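Local coordinates for surface presentation of antigens protein SpaO (Shigella flexneri, PDB 4TT9), which is required for secretion and surface presentation of the Ipa invasion antigens; this piece is its C-terminal, FliN-like SpoA domain, at residues B[28-32]-B[33-37]. Numbering follows the deposited sequence.
Sequences KNMTI and NELKM
T31 receives the backbone N-H of E34 on its hydroxyl, with OG1 2.7 Å from E34 N and an N-H...O angle of 157°. This is an N-cap bond: a threonine right before a helix can offer OG1 to an amide that has no earlier turn to bond to. A chi1 of 55° sets OG1 between its own N and carbonyl carbon, facing the first turn. The carbonyl of T31 serves the next amide, L35 N lying 2.6 Å from T31 O, and I32 O takes a weak bond from K36 N.

The cap lies where the strand that leads in gives way to the short helix 32-36 of the SpoA domain. Residues 28-31 pair antiparallel with a strand of the second subunit, so the turn sits where the sheet continues across the dimer.

Apolar packing falls to M30, a buried side chain that also meets Y38 and V21 of the second subunit. With chi1 77° its chain runs on extended to put SD 3.9 Å from L35 CB. The E34 carboxylate lies against M30 in van der Waals contact, CD 3.4 Å from M30 CB, and the methylene CG of E34 adds to the packing.

Charge adds a looser link: the long reach of K28 brings NZ to 3.8 Å from E34 OE2, a long salt bridge. K36 CG lies 3.2 Å from I32 O, and its ammonium has a weak, long ion pair with D15 of the second subunit.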
loop_
_atom_site.group_PDB
_atom_site.type_symbol
_atom_site.label_atom_id
_atom_site.label_comp_id
_atom_site.label_asym_id
_atom_site.label_seq_id
_atom_site.Cartn_x
_atom_site.Cartn_y
_atom_site.Cartn_z
ATOM N N LYS B 28 9.692 -2.642 -3.648
ATOM C CA LYS B 28 10.685 -3.248 -4.521
ATOM C C LYS B 28 11.932 -2.371 -4.557
ATOM O O LYS B 28 11.852 -1.181 -4.870
ATOM C CB LYS B 28 10.120 -3.422 -5.932
ATOM C CG LYS B 28 10.885 -4.423 -6.784
ATOM C CD LYS B 28 10.245 -4.597 -8.140
ATOM C CE LYS B 28 10.557 -5.967 -8.705
ATOM N NZ LYS B 28 11.980 -6.326 -8.499
ATOM N N ASN B 29 13.074 -2.950 -4.203
ATOM C CA ASN B 29 14.351 -2.258 -4.328
ATOM C C ASN B 29 14.876 -2.452 -5.742
ATOM O O ASN B 29 14.957 -3.588 -6.213
ATOM C CB ASN B 29 15.372 -2.806 -3.319
ATOM C CG ASN B 29 15.214 -2.210 -1.927
ATOM O OD1 ASN B 29 14.804 -1.062 -1.766
ATOM N ND2 ASN B 29 15.558 -2.993 -0.912
ATOM N N MET B 30 15.227 -1.355 -6.416
ATOM C CA MET B 30 15.715 -1.426 -7.794
ATOM C C MET B 30 16.565 -0.209 -8.158
ATOM O O MET B 30 16.413 0.858 -7.568
ATOM C CB MET B 30 14.541 -1.556 -8.771
ATOM C CG MET B 30 13.791 -0.263 -9.011
ATOM S SD MET B 30 12.392 -0.424 -10.131
ATOM C CE MET B 30 11.268 -1.382 -9.129
ATOM N N THR B 31 17.458 -0.372 -9.133
ATOM C CA THR B 31 18.262 0.742 -9.613
ATOM C C THR B 31 17.388 1.701 -10.382
ATOM O O THR B 31 16.369 1.304 -10.936
ATOM C CB THR B 31 19.397 0.285 -10.546
ATOM O OG1 THR B 31 18.866 -0.480 -11.631
ATOM C CG2 THR B 31 20.388 -0.556 -9.804
ATOM N N ILE B 32 17.788 2.966 -10.423
ATOM C CA ILE B 32 17.095 3.945 -11.246
ATOM C C ILE B 32 17.200 3.485 -12.688
ATOM O O ILE B 32 16.323 3.759 -13.506
ATOM C CB ILE B 32 17.689 5.348 -11.088
ATOM C CG1 ILE B 32 17.689 5.756 -9.614
ATOM C CG2 ILE B 32 16.890 6.354 -11.896
ATOM C CD1 ILE B 32 18.614 6.910 -9.285
ATOM N N ASN B 33 18.273 2.764 -12.987
ATOM C CA ASN B 33 18.395 2.100 -14.265
ATOM C C ASN B 33 17.253 1.112 -14.443
ATOM O O ASN B 33 16.532 1.170 -15.430
ATOM C CB ASN B 33 19.729 1.380 -14.364
ATOM C CG ASN B 33 20.006 0.887 -15.755
ATOM O OD1 ASN B 33 19.582 1.498 -16.732
ATOM N ND2 ASN B 33 20.710 -0.227 -15.859
ATOM N N GLU B 34 17.090 0.213 -13.478
ATOM C CA GLU B 34 15.994 -0.747 -13.510
ATOM C C GLU B 34 14.654 -0.041 -13.542
ATOM O O GLU B 34 13.772 -0.412 -14.301
ATOM C CB GLU B 34 16.059 -1.677 -12.312
ATOM C CG GLU B 34 14.866 -2.570 -12.188
ATOM C CD GLU B 34 15.159 -3.753 -11.325
ATOM O OE1 GLU B 34 16.361 -4.040 -11.144
ATOM O OE2 GLU B 34 14.202 -4.387 -10.836
ATOM N N LEU B 35 14.522 0.999 -12.733
ATOM C CA LEU B 35 13.302 1.792 -12.690
ATOM C C LEU B 35 12.917 2.318 -14.063
ATOM O O LEU B 35 11.739 2.531 -14.339
ATOM C CB LEU B 35 13.470 2.954 -11.713
ATOM C CG LEU B 35 12.298 3.916 -11.518
ATOM C CD1 LEU B 35 11.045 3.156 -11.116
ATOM C CD2 LEU B 35 12.647 4.971 -10.486
ATOM N N LYS B 36 13.903 2.526 -14.925
ATOM C CA LYS B 36 13.617 2.959 -16.285
ATOM C C LYS B 36 12.817 1.891 -17.026
ATOM O O LYS B 36 12.054 2.199 -17.940
ATOM C CB LYS B 36 14.914 3.261 -17.039
ATOM C CG LYS B 36 15.707 4.461 -16.519
ATOM C CD LYS B 36 17.198 4.283 -16.791
ATOM C CE LYS B 36 17.947 5.609 -16.818
ATOM N NZ LYS B 36 17.593 6.525 -15.705
ATOM N N MET B 37 12.970 0.636 -16.613
ATOM C CA MET B 37 12.321 -0.480 -17.300
ATOM C C MET B 37 10.832 -0.608 -16.966
ATOM O O MET B 37 10.176 -1.570 -17.372
ATOM C CB MET B 37 13.055 -1.779 -16.991
ATOM C CG MET B 37 14.529 -1.726 -17.335
ATOM S SD MET B 37 15.472 -2.915 -16.373
ATOM C CE MET B 37 17.074 -2.793 -17.168
#